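PDB 6I2M: kelch repeat and BTB domain-containing protein A55 from Vaccinia virus WR, which probably serves as a substrate-specific adapter of CUL3-containing E3 ubiquitin ligases, its BTB domain binding CUL3 and its Kelch repeats thought to recruit host targets. Local coordinates for residues 111-114 and 115-119. Sequence-based numbering, arbitrary orientation.
Sequences ENYI and LKNLC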
ATOM      1  N   GLU A 111     -18.754   2.012  11.444  1.00 69.62           N
ATOM      2  CA  GLU A 111     -20.096   2.600  11.354  1.00 69.88           C
ATOM      3  C   GLU A 111     -21.015   1.758  10.468  1.00 74.16           C
ATOM      4  O   GLU A 111     -22.159   1.513  10.851  1.00 73.92           O
ATOM      5  CB  GLU A 111     -20.044   4.048  10.842  1.00 71.44           C
ATOM      6  CG  GLU A 111     -19.723   5.072  11.919  1.00 82.34           C
ATOM      7  CD  GLU A 111     -19.866   6.530  11.519  1.00103.61           C
ATOM      8  OE1 GLU A 111     -19.529   6.878  10.364  1.00 98.60           O
ATOM      9  OE2 GLU A 111     -20.306   7.330  12.376  1.00 97.80           O
ATOM     10  N   ASN A 112     -20.501   1.289   9.307  1.00 70.82           N
ATOM     11  CA  ASN A 112     -21.239   0.448   8.359  1.00 70.73           C
ATOM     12  C   ASN A 112     -21.628  -0.899   8.967  1.00 75.13           C
ATOM     13  O   ASN A 112     -22.719  -1.389   8.683  1.00 74.75           O
ATOM     14  CB  ASN A 112     -20.452   0.249   7.058  1.00 70.78           C
ATOM     15  CG  ASN A 112     -20.330   1.478   6.181  1.00 89.31           C
ATOM     16  OD1 ASN A 112     -21.009   2.498   6.364  1.00 82.19           O
ATOM     17  ND2 ASN A 112     -19.453   1.402   5.194  1.00 80.55           N
ATOM     18  N   TYR A 113     -20.750  -1.481   9.813  1.00 72.12           N
ATOM     19  CA  TYR A 113     -20.982  -2.753  10.508  1.00 72.11           C
ATOM     20  C   TYR A 113     -22.066  -2.588  11.580  1.00 76.42           C
ATOM     21  O   TYR A 113     -22.904  -3.479  11.736  1.00 75.97           O
ATOM     22  CB  TYR A 113     -19.674  -3.278  11.131  1.00 73.17           C
ATOM     23  CG  TYR A 113     -19.777  -4.667  11.728  1.00 74.92           C
ATOM     24  CD1 TYR A 113     -20.114  -4.851  13.067  1.00 76.83           C
ATOM     25  CD2 TYR A 113     -19.504  -5.799  10.964  1.00 75.74           C
ATOM     26  CE1 TYR A 113     -20.199  -6.125  13.625  1.00 77.48           C
ATOM     27  CE2 TYR A 113     -19.584  -7.079  11.513  1.00 76.62           C
ATOM     28  CZ  TYR A 113     -19.934  -7.237  12.844  1.00 83.84           C
ATOM     29  OH  TYR A 113     -20.017  -8.496  13.391  1.00 84.69           O
ATOM     30  N   ILE A 114     -22.035  -1.459  12.322  1.00 73.46           N
ATOM     31  CA  ILE A 114     -22.991  -1.124  13.383  1.00 73.64           C
ATOM     32  C   ILE A 114     -24.393  -0.897  12.789  1.00 78.32           C
ATOM     33  O   ILE A 114     -25.358  -1.460  13.303  1.00 78.08           O
ATOM     34  CB  ILE A 114     -22.474   0.053  14.274  1.00 76.73           C
ATOM     35  CG1 ILE A 114     -21.266  -0.403  15.134  1.00 76.96           C
ATOM     36  CG2 ILE A 114     -23.585   0.644  15.167  1.00 77.62           C
ATOM     37  CD1 ILE A 114     -20.313   0.711  15.613  1.00 83.95           C
ATOM     38  N   LEU A 115     -24.488  -0.116  11.690  1.00 75.37           N
ATOM     39  CA  LEU A 115     -25.746   0.182  10.991  1.00 75.51           C
ATOM     40  C   LEU A 115     -26.375  -1.065  10.346  1.00 79.90           C
ATOM     41  O   LEU A 115     -27.601  -1.190  10.334  1.00 79.57           O
ATOM     42  CB  LEU A 115     -25.539   1.280   9.930  1.00 75.48           C
ATOM     43  CG  LEU A 115     -25.281   2.702  10.439  1.00 80.35           C
ATOM     44  CD1 LEU A 115     -24.488   3.505   9.425  1.00 80.44           C
ATOM     45  CD2 LEU A 115     -26.577   3.419  10.767  1.00 83.10           C
ATOM     46  N   LYS A 116     -25.533  -1.978   9.815  1.00 76.73           N
ATOM     47  CA  LYS A 116     -25.943  -3.230   9.168  1.00 76.74           C
ATOM     48  C   LYS A 116     -26.467  -4.237  10.201  1.00 81.54           C
ATOM     49  O   LYS A 116     -27.528  -4.829   9.991  1.00 81.48           O
ATOM     50  CB  LYS A 116     -24.763  -3.827   8.369  1.00 78.98           C
ATOM     51  CG  LYS A 116     -25.040  -5.150   7.661  1.00 91.99           C
ATOM     52  CD  LYS A 116     -23.743  -5.811   7.218  1.00100.95           C
ATOM     53  CE  LYS A 116     -23.950  -7.222   6.727  1.00110.95           C
ATOM     54  NZ  LYS A 116     -22.662  -7.874   6.374  1.00119.12           N
ATOM     55  N   ASN A 117     -25.717  -4.433  11.304  1.00 78.42           N
ATOM     56  CA  ASN A 117     -26.054  -5.378  12.373  1.00 78.50           C
ATOM     57  C   ASN A 117     -26.842  -4.741  13.537  1.00 82.92           C
ATOM     58  O   ASN A 117     -26.819  -5.269  14.652  1.00 82.60           O
ATOM     59  CB  ASN A 117     -24.787  -6.094  12.868  1.00 78.81           C
ATOM     60  CG  ASN A 117     -24.098  -6.921  11.811  1.00100.24           C
ATOM     61  OD1 ASN A 117     -24.484  -8.058  11.525  1.00 94.44           O
ATOM     62  ND2 ASN A 117     -23.058  -6.366  11.209  1.00 91.67           N
ATOM     63  N   LEU A 118     -27.562  -3.630  13.273  1.00 79.89           N
ATOM     64  CA  LEU A 118     -28.358  -2.941  14.290  1.00 80.13           C
ATOM     65  C   LEU A 118     -29.671  -3.688  14.570  1.00 85.04           C
ATOM     66  O   LEU A 118     -30.718  -3.376  13.993  1.00 84.73           O
ATOM     67  CB  LEU A 118     -28.586  -1.457  13.920  1.00 80.13           C
ATOM     68  CG  LEU A 118     -28.972  -0.492  15.055  1.00 85.04           C
ATOM     69  CD1 LEU A 118     -27.852  -0.347  16.087  1.00 85.07           C
ATOM     70  CD2 LEU A 118     -29.305   0.877  14.502  1.00 87.56           C
ATOM     71  N   CYS A 119     -29.587  -4.707  15.443  1.00 82.34           N
ATOM     72  CA  CYS A 119     -30.706  -5.557  15.860  1.00 82.74           C
ATOM     73  C   CYS A 119     -31.456  -4.920  17.037  1.00 87.40           C
ATOM     74  O   CYS A 119     -31.047  -3.865  17.526  1.00 86.97           O
ATOM     75  CB  CYS A 119     -30.207  -6.958  16.212  1.00 83.03           C
ATOM     76  SG  CYS A 119     -29.309  -7.791  14.877  1.00 86.56           S
TER
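Two groups of Asn117 grip the carbonyl oxygen of Tyr113 where helix 104-116 comes to its end. The backbone N of Asn117 reaches Tyr113 O at 3.0 Å as the last of three i to i+4 bonds, after Leu115 N to Glu111 O and Lys116 N to Asn112 O. The side-chain amide supplies the second donor: ND2 of Asn117 lies 2.9 Å from Tyr113 O, with a fairly straight N-H (158°) and the oxygen close to the amide plane.

That same nitrogen sits over the centre of the Tyr113 ring, 3.4 Å above its plane and nearly equidistant from all six carbons. With CG trans to the backbone N (chi1 -173°), the Tyr113 ring stands out from the helix, and the Asn117 side chain folds back to put ND2 over its face. Ring and amide planes are 42° apart, so the amide leans over the face instead of stacking flat on it.

On the inner side, Ile114 CG2 and Leu118 CD1 meet loosely at 4.5 Å, and both side chains also pack on Phe126 of helix 120-132. The chain leaves helical geometry at Asn117, and an inverse gamma turn centred on Leu118, with a weak bond from Cys119 N to Asn117 O, follows on the way to that next helix. Asn117 O also accepts a bond from Asn122 ND2.

At this helix end in the BTB part of the adapter, Tyr113 O thus receives two N-H donors from one residue, which together with the amide lying over the ring should limit rotation of the Asn117 side chain.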